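Aminopeptidase (Aneurinibacillus sp. AM-1, PDB 5IB9) probably removes amino acids from the N termini of peptides as a zinc-dependent M28-family aminopeptidase that carries a protease-associated domain. Local coordinates at residues F60-T66 / E197-S203; K140-N146 / V164-T170; T324-A329 / I407-Y412. All coordinates share one frame; numbering follows the deposited sequence.

Overall arrangement
From the N terminus, the chain first runs through strand 55-66, which supplies residues 60-66 of contact 1. It then enters the PA domain. There contact 2 joins 140-146 to 164-170 and closes a short loop of 17 residues. The chain returns on the long strand 187-210, and 197-203 closes contact 1 around that excursion, so contact 2 lies within its span. Contact 1 thus pairs the strands leading to and from the PA domain. The two centres are about 23 Å apart. Contact 3 follows in series: helix 322-334 of the M28 peptidase meets 407-412, after helix 382-400. It lies on the other side of the chain's centre, about 41 Å from contact 1 between centres.

Contact 1. Residues F60-T66 / E197-S203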
# COMPACT_ATOMS: atom_id res chain seq x y z
N PHE A 60 -4.67 -7.73 5.02
CA PHE A 60 -4.31 -6.35 4.71
C PHE A 60 -5.28 -5.44 5.46
O PHE A 60 -6.38 -5.79 5.70
CB PHE A 60 -4.31 -6.00 3.18
CG PHE A 60 -5.59 -6.28 2.50
CD1 PHE A 60 -6.67 -5.34 2.43
CD2 PHE A 60 -5.84 -7.55 2.00
CE1 PHE A 60 -7.88 -5.73 1.81
CE2 PHE A 60 -7.03 -7.88 1.40
CZ PHE A 60 -8.07 -7.00 1.25
N GLN A 61 -4.80 -4.27 5.89
CA GLN A 61 -5.72 -3.33 6.53
C GLN A 61 -6.20 -2.31 5.52
O GLN A 61 -5.50 -1.99 4.53
CB GLN A 61 -5.04 -2.61 7.70
CG GLN A 61 -4.77 -3.55 8.87
CD GLN A 61 -3.99 -2.89 10.06
OE1 GLN A 61 -3.64 -1.71 10.00
NE2 GLN A 61 -3.69 -3.68 11.11
N PHE A 62 -7.36 -1.71 5.80
CA PHE A 62 -7.88 -0.63 4.97
C PHE A 62 -8.81 0.12 5.87
O PHE A 62 -9.22 -0.35 6.95
CB PHE A 62 -8.57 -1.21 3.70
CG PHE A 62 -9.86 -1.88 3.98
CD1 PHE A 62 -11.07 -1.22 3.84
CD2 PHE A 62 -9.89 -3.22 4.48
CE1 PHE A 62 -12.28 -1.88 4.13
CE2 PHE A 62 -11.04 -3.87 4.79
CZ PHE A 62 -12.27 -3.23 4.62
N GLU A 63 -9.19 1.31 5.39
CA GLU A 63 -10.05 2.16 6.20
C GLU A 63 -11.50 1.90 5.81
O GLU A 63 -11.85 2.10 4.65
CB GLU A 63 -9.64 3.64 5.97
CG GLU A 63 -8.26 4.03 6.52
CD GLU A 63 -8.08 3.70 8.01
OE1 GLU A 63 -7.13 2.92 8.37
OE2 GLU A 63 -8.89 4.22 8.83
N GLY A 64 -12.30 1.43 6.74
CA GLY A 64 -13.70 1.15 6.52
C GLY A 64 -14.50 2.39 6.93
O GLY A 64 -13.95 3.33 7.52
N TYR A 65 -15.76 2.41 6.55
CA TYR A 65 -16.61 3.56 6.86
C TYR A 65 -17.87 3.05 7.54
O TYR A 65 -18.51 2.14 7.03
CB TYR A 65 -16.99 4.25 5.54
CG TYR A 65 -17.78 5.56 5.67
CD1 TYR A 65 -17.20 6.67 6.25
CD2 TYR A 65 -19.07 5.67 5.16
CE1 TYR A 65 -17.90 7.90 6.33
CE2 TYR A 65 -19.78 6.91 5.23
CZ TYR A 65 -19.19 7.98 5.81
OH TYR A 65 -19.90 9.18 5.89
N THR A 66 -18.22 3.65 8.67
CA THR A 66 -19.57 3.47 9.18
C THR A 66 -20.39 4.69 8.72
O THR A 66 -20.07 5.81 9.11
CB THR A 66 -19.60 3.39 10.70
OG1 THR A 66 -18.80 2.27 11.10
CG2 THR A 66 -21.03 3.15 11.20
N GLU A 197 -18.12 7.46 10.80
CA GLU A 197 -16.78 7.23 11.34
C GLU A 197 -15.98 6.38 10.32
O GLU A 197 -16.55 5.64 9.55
CB GLU A 197 -16.83 6.56 12.73
CG GLU A 197 -17.88 5.43 12.80
CD GLU A 197 -18.61 5.28 14.17
OE1 GLU A 197 -18.65 4.15 14.71
OE2 GLU A 197 -19.17 6.28 14.68
N VAL A 198 -14.68 6.60 10.31
CA VAL A 198 -13.72 5.79 9.55
C VAL A 198 -13.04 4.93 10.62
O VAL A 198 -12.75 5.39 11.70
CB VAL A 198 -12.74 6.72 8.77
CG1 VAL A 198 -11.50 5.96 8.31
CG2 VAL A 198 -13.44 7.35 7.54
N LYS A 199 -12.84 3.64 10.35
CA LYS A 199 -12.24 2.72 11.35
C LYS A 199 -11.36 1.81 10.52
O LYS A 199 -11.69 1.50 9.36
CB LYS A 199 -13.32 1.85 11.97
CG LYS A 199 -14.23 1.32 10.85
CD LYS A 199 -15.62 0.92 11.33
CE LYS A 199 -16.23 -0.10 10.34
NZ LYS A 199 -16.83 0.49 9.09
N THR A 200 -10.27 1.35 11.12
CA THR A 200 -9.35 0.45 10.36
C THR A 200 -9.87 -0.95 10.45
O THR A 200 -10.19 -1.44 11.54
CB THR A 200 -7.88 0.51 10.96
OG1 THR A 200 -7.36 1.82 10.77
CG2 THR A 200 -6.88 -0.53 10.31
N LEU A 201 -9.97 -1.62 9.28
CA LEU A 201 -10.47 -2.99 9.24
C LEU A 201 -9.38 -3.86 8.59
O LEU A 201 -8.38 -3.37 8.04
CB LEU A 201 -11.71 -3.08 8.35
CG LEU A 201 -12.93 -2.25 8.76
CD1 LEU A 201 -14.00 -2.42 7.64
CD2 LEU A 201 -13.43 -2.76 10.09
N THR A 202 -9.53 -5.17 8.81
CA THR A 202 -8.58 -6.08 8.15
C THR A 202 -9.40 -7.04 7.29
O THR A 202 -10.42 -7.61 7.71
CB THR A 202 -7.91 -6.98 9.23
OG1 THR A 202 -7.19 -6.11 10.12
CG2 THR A 202 -6.87 -7.91 8.60
N SER A 203 -8.99 -7.13 6.06
CA SER A 203 -9.52 -8.15 5.16
C SER A 203 -8.38 -9.09 4.68
O SER A 203 -7.24 -9.04 5.22
CB SER A 203 -10.21 -7.42 3.97
OG SER A 203 -10.82 -8.29 2.99
O HOH W 1 -4.70 -6.41 11.23
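Phe-62 and Leu-201 face each other as a hydrogen-bonded pair in an antiparallel ribbon. The bond from Leu-201 N to Phe-62 O is almost straight, 179° at the hydrogen. The Phe-62 ring folds over the partner strand because CG sits between backbone N and carbonyl carbon (chi1 71°). Leu-201 CB makes an off-centre CH-pi contact, 4.1 Å from the centroid of the Phe-62 ring. Leu-201 CD1 reaches on to Gly-64 CA at 3.8 Å. Gly-64 has no side chain, which leaves room for that methyl. Phe-60 leans across in the same way, and its CZ is 3.5 Å from Ser-203 CB.

The face bearing Gln-61, Glu-63 and Thr-200 carries more polar pairs. Glu-63 bends at chi2 (-54°), which turns its carboxylate back to the partner strand. Thr-200 OG1 donates to Glu-63 OE1 at 2.7 Å, on the syn side and close to the carboxylate plane. The second oxygen, Glu-63 OE2, lies 3.2 Å from Val-198 CG1. Gln-61 extends over Thr-200 CG2, and one water bridges its NE2 to Thr-202 OG1. Val-198 CG2 comes to the edge of the Tyr-65 ring, 4.0 Å from CD1.

These strands carry the chain out to the PA domain and back, so the ribbon probably forms part of the connection between the two domains. Tyr-65 OH bonds to Ser-88 O, and Ser-203 OG bonds to Glu-37. On the aromatic face, Phe-60 and Phe-62 both pack on Ile-277 of helix 277-283, beside the loop residues Ala-271 and Asn-274.

Contact 2. Residues K140-N146 / V164-T170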
# COMPACT_ATOMS: atom_id res chain seq x y z
N LYS A 140 -17.82 24.42 3.19
CA LYS A 140 -18.00 23.64 4.44
C LYS A 140 -18.82 22.35 4.23
O LYS A 140 -18.83 21.44 5.10
CB LYS A 140 -18.67 24.47 5.54
CG LYS A 140 -17.86 25.67 6.08
CD LYS A 140 -16.35 25.47 6.03
CE LYS A 140 -15.56 26.73 6.50
NZ LYS A 140 -14.12 26.81 5.99
N ALA A 141 -19.48 22.27 3.08
CA ALA A 141 -20.15 21.05 2.67
C ALA A 141 -20.40 21.12 1.18
O ALA A 141 -20.31 22.19 0.56
CB ALA A 141 -21.46 20.86 3.45
N VAL A 142 -20.72 19.99 0.59
CA VAL A 142 -20.91 19.85 -0.86
C VAL A 142 -22.19 19.06 -1.09
O VAL A 142 -22.47 18.08 -0.41
CB VAL A 142 -19.73 19.14 -1.55
CG1 VAL A 142 -20.07 18.80 -2.87
CG2 VAL A 142 -18.48 20.04 -1.47
N ILE A 143 -23.04 19.58 -1.98
CA ILE A 143 -24.20 18.83 -2.45
C ILE A 143 -23.99 18.51 -3.91
O ILE A 143 -23.76 19.38 -4.77
CB ILE A 143 -25.51 19.62 -2.28
CG1 ILE A 143 -25.83 19.87 -0.82
CG2 ILE A 143 -26.69 18.90 -3.02
CD1 ILE A 143 -26.83 21.06 -0.62
N ILE A 144 -23.95 17.20 -4.24
CA ILE A 144 -23.73 16.80 -5.59
C ILE A 144 -25.08 16.31 -6.15
O ILE A 144 -25.84 15.60 -5.46
CB ILE A 144 -22.62 15.69 -5.70
CG1 ILE A 144 -21.29 16.20 -5.14
CG2 ILE A 144 -22.46 15.36 -7.17
CD1 ILE A 144 -20.23 15.18 -5.06
N TYR A 145 -25.43 16.76 -7.34
CA TYR A 145 -26.70 16.33 -7.91
C TYR A 145 -26.54 15.45 -9.16
O TYR A 145 -25.58 15.61 -9.98
CB TYR A 145 -27.67 17.49 -8.16
CG TYR A 145 -27.26 18.52 -9.18
CD1 TYR A 145 -27.79 18.49 -10.47
CD2 TYR A 145 -26.44 19.62 -8.83
CE1 TYR A 145 -27.48 19.48 -11.41
CE2 TYR A 145 -26.10 20.63 -9.78
CZ TYR A 145 -26.66 20.56 -11.06
OH TYR A 145 -26.35 21.51 -12.03
N ASN A 146 -27.49 14.53 -9.28
CA ASN A 146 -27.39 13.44 -10.29
C ASN A 146 -27.42 13.90 -11.74
O ASN A 146 -27.94 15.00 -12.09
CB ASN A 146 -28.41 12.33 -10.01
CG ASN A 146 -27.88 10.94 -10.37
OD1 ASN A 146 -26.83 10.79 -11.02
ND2 ASN A 146 -28.63 9.92 -9.96
N VAL A 164 -14.94 17.50 2.86
CA VAL A 164 -15.93 18.05 3.81
C VAL A 164 -17.15 17.27 3.50
O VAL A 164 -17.16 16.54 2.52
CB VAL A 164 -16.23 19.58 3.64
CG1 VAL A 164 -14.99 20.39 3.98
CG2 VAL A 164 -16.74 19.88 2.22
N ALA A 165 -18.20 17.39 4.33
CA ALA A 165 -19.37 16.55 4.14
C ALA A 165 -19.90 16.66 2.70
O ALA A 165 -19.90 17.75 2.11
CB ALA A 165 -20.47 16.92 5.19
N ALA A 166 -20.35 15.54 2.14
CA ALA A 166 -20.77 15.47 0.77
C ALA A 166 -22.02 14.63 0.73
O ALA A 166 -22.03 13.51 1.28
CB ALA A 166 -19.67 14.85 -0.09
N VAL A 167 -23.10 15.16 0.12
CA VAL A 167 -24.37 14.43 0.03
C VAL A 167 -24.86 14.53 -1.39
O VAL A 167 -24.66 15.53 -2.08
CB VAL A 167 -25.43 14.97 0.99
CG1 VAL A 167 -24.93 14.98 2.39
CG2 VAL A 167 -25.83 16.42 0.61
N GLY A 168 -25.50 13.45 -1.84
CA GLY A 168 -25.93 13.34 -3.24
C GLY A 168 -27.44 13.51 -3.26
O GLY A 168 -28.13 13.15 -2.28
N ILE A 169 -27.95 14.12 -4.34
CA ILE A 169 -29.38 14.40 -4.50
C ILE A 169 -29.77 14.17 -5.96
O ILE A 169 -28.90 14.12 -6.87
CB ILE A 169 -29.78 15.84 -4.04
CG1 ILE A 169 -29.19 16.91 -4.98
CG2 ILE A 169 -29.36 16.09 -2.60
CD1 ILE A 169 -29.72 18.36 -4.61
N THR A 170 -31.09 14.05 -6.19
CA THR A 170 -31.66 13.70 -7.50
C THR A 170 -31.36 14.74 -8.60
O THR A 170 -31.26 15.95 -8.30
CB THR A 170 -33.22 13.43 -7.39
OG1 THR A 170 -33.89 14.58 -6.88
CG2 THR A 170 -33.49 12.29 -6.42
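Val-164 turns its side chain toward Lys-140 and Ala-141. Its CB sits 3.5 Å from Lys-140 O, and its CG2 lies 3.6 Å from Ala-141 CA. CG2 also meets Val-142 CG2, the two side chains crossing at about a right angle. Val-164 further packs on Lys-136 of the second subunit. Ala-165 then gives its carbonyl oxygen to Val-142 N. Ala-166 turns its methyl to the face that also bears Val-142, and its CA makes a CA-H...O contact with Val-142 O.

Val-167 is bonded through both its backbone N and its O: the N donates to Val-142 O, and the O accepts from Ile-144 N at 2.8 Å. Its CG2 lies alongside Ile-143 CG1 at 3.7 Å, with both side chains pointing the same way. This alternation is the ladder of a parallel pair, here strands 141-145 and 165-169 of the PA domain. Strand 117-121 pairs with the far edge of 141-145, and helix 127-136 covers the face that bears Val-142, Ile-144 and Ala-166, with Val-131 against Ala-166.

Gly-168 brings its CA to 3.2 Å from Ile-144 O, another CA-H...O contact. Ile-169 carries most of the apolar packing at this end. Its CG1 lies between backbone N and carbonyl carbon (chi1 68°), which directs the branch across to strand 141-145. There CD1 presses on Ile-143 CG2 at 3.5 Å, tighter than usual, and CG1 touches Tyr-145 CB at 3.6 Å. An alanine here would lose both contacts and would probably leave a gap beside Ile-143 and Tyr-145. Ile-169 O accepts from Asn-146 N. Thr-170 ends the segment as the N-cap of helix 171-182, its OG1 bonded to Glu-173 N.

Contact 3. Residues T324-A329 / I407-Y412; sequences TDLGAA and IEPIDY
Tyr-412 lays one face of its ring over Ala-328 on helix 322-334. This is the tight part of the contact. Ala-328 CB stands 3.5 Å from the ring centroid, 16° off the normal, in a CH-pi contact. The ring is brought back over the helix by a chi1 of 57°, with CG between backbone N and carbonyl carbon. Ile-410 CD1 wedges in 3.1 Å from Ala-328 O and 3.7 Å from Ala-329 CA. At the far end of the ring, the hydroxyl is held by two bonds. Thr-324 OG1 donates to Tyr-412 OH at 2.7 Å, and itself accepts from Asn-321 N. Tyr-412 OH in turn donates to Asp-325 OD1, also at 2.7 Å, on the anti side of the carboxylate. The carboxylate and ring planes stand 87° apart. Lys-320 makes a cation-pi contact with the same ring, and Tyr-340 meets it too.

The other side is looser. Ile-407 CD1 touches Leu-326 CD2 at 3.7 Å, near Gln-398 of helix 382-400. Between the two isoleucines the loop bows outward, and Glu-408 and Pro-409 are exposed, as is Asp-411 further on.

The chain after helix 382-400 thus folds back over helix 322-334 of the M28 peptidase part. The relay of hydrogen bonds, Thr-324 OG1 to Tyr-412 OH to Asp-325 OD1, probably fixes how the hydroxyl turns, and the last bond probably favours a charged Asp-325.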
# COMPACT_ATOMS: atom_id res chain seq x y z
N THR A 324 -8.11 -12.97 -23.60
CA THR A 324 -9.30 -12.99 -24.47
C THR A 324 -9.07 -13.93 -25.66
O THR A 324 -10.06 -14.56 -26.13
CB THR A 324 -9.79 -11.63 -24.97
OG1 THR A 324 -8.77 -11.05 -25.83
CG2 THR A 324 -10.06 -10.72 -23.79
N ASP A 325 -7.83 -14.09 -26.13
CA ASP A 325 -7.60 -15.09 -27.21
C ASP A 325 -7.91 -16.50 -26.75
O ASP A 325 -8.49 -17.33 -27.50
CB ASP A 325 -6.14 -15.00 -27.71
CG ASP A 325 -5.84 -13.79 -28.49
OD1 ASP A 325 -6.71 -13.10 -29.00
OD2 ASP A 325 -4.61 -13.52 -28.64
N LEU A 326 -7.50 -16.84 -25.50
CA LEU A 326 -7.71 -18.21 -24.99
C LEU A 326 -9.23 -18.41 -24.70
O LEU A 326 -9.73 -19.48 -24.99
CB LEU A 326 -6.93 -18.45 -23.69
CG LEU A 326 -5.42 -18.66 -23.92
CD1 LEU A 326 -4.66 -18.44 -22.53
CD2 LEU A 326 -5.07 -20.02 -24.66
N GLY A 327 -9.90 -17.35 -24.17
CA GLY A 327 -11.34 -17.45 -23.86
C GLY A 327 -12.09 -17.60 -25.18
O GLY A 327 -13.00 -18.49 -25.24
N ALA A 328 -11.69 -16.85 -26.22
CA ALA A 328 -12.38 -16.98 -27.50
C ALA A 328 -12.11 -18.29 -28.10
O ALA A 328 -13.05 -18.91 -28.70
CB ALA A 328 -11.97 -15.86 -28.48
N ALA A 329 -10.91 -18.83 -28.04
CA ALA A 329 -10.56 -20.13 -28.63
C ALA A 329 -11.40 -21.22 -27.93
O ALA A 329 -12.12 -21.96 -28.58
CB ALA A 329 -9.09 -20.50 -28.43
N ILE A 407 -2.07 -21.16 -29.96
CA ILE A 407 -3.42 -20.59 -30.14
C ILE A 407 -3.60 -20.45 -31.65
O ILE A 407 -2.70 -19.99 -32.36
CB ILE A 407 -3.58 -19.27 -29.39
CG1 ILE A 407 -3.11 -19.42 -27.94
CG2 ILE A 407 -5.08 -18.80 -29.50
CD1 ILE A 407 -3.19 -18.07 -27.16
N GLU A 408 -4.70 -20.97 -32.18
CA GLU A 408 -4.96 -20.88 -33.57
C GLU A 408 -5.71 -19.60 -33.79
O GLU A 408 -6.41 -19.11 -32.90
CB GLU A 408 -5.77 -22.09 -34.00
CG GLU A 408 -4.88 -23.33 -34.00
CD GLU A 408 -5.20 -24.25 -35.16
OE1 GLU A 408 -5.86 -23.81 -36.16
OE2 GLU A 408 -4.77 -25.42 -35.09
N PRO A 409 -5.51 -18.99 -34.96
CA PRO A 409 -6.18 -17.74 -35.19
C PRO A 409 -7.72 -17.90 -35.10
O PRO A 409 -8.28 -18.92 -35.52
CB PRO A 409 -5.75 -17.37 -36.64
CG PRO A 409 -4.55 -18.24 -36.94
CD PRO A 409 -4.81 -19.49 -36.19
N ILE A 410 -8.38 -16.92 -34.53
CA ILE A 410 -9.84 -16.96 -34.40
C ILE A 410 -10.33 -15.52 -34.37
O ILE A 410 -9.77 -14.69 -33.66
CB ILE A 410 -10.19 -17.71 -33.04
CG1 ILE A 410 -11.64 -17.56 -32.59
CG2 ILE A 410 -9.38 -17.13 -31.91
CD1 ILE A 410 -12.01 -18.51 -31.57
N ASP A 411 -11.34 -15.20 -35.17
CA ASP A 411 -11.93 -13.87 -35.11
C ASP A 411 -12.97 -13.92 -34.02
O ASP A 411 -13.68 -14.91 -33.79
CB ASP A 411 -12.67 -13.46 -36.40
CG ASP A 411 -11.76 -13.44 -37.61
OD1 ASP A 411 -11.38 -12.34 -38.10
OD2 ASP A 411 -11.42 -14.55 -38.08
N TYR A 412 -13.06 -12.84 -33.30
CA TYR A 412 -14.17 -12.67 -32.44
C TYR A 412 -14.41 -11.18 -32.29
O TYR A 412 -13.45 -10.42 -32.35
CB TYR A 412 -13.86 -13.43 -31.10
CG TYR A 412 -12.56 -13.00 -30.37
CD1 TYR A 412 -11.32 -13.49 -30.80
CD2 TYR A 412 -12.61 -12.17 -29.26
CE1 TYR A 412 -10.12 -13.19 -30.09
CE2 TYR A 412 -11.38 -11.83 -28.56
CZ TYR A 412 -10.22 -12.37 -28.97
OH TYR A 412 -9.06 -12.01 -28.30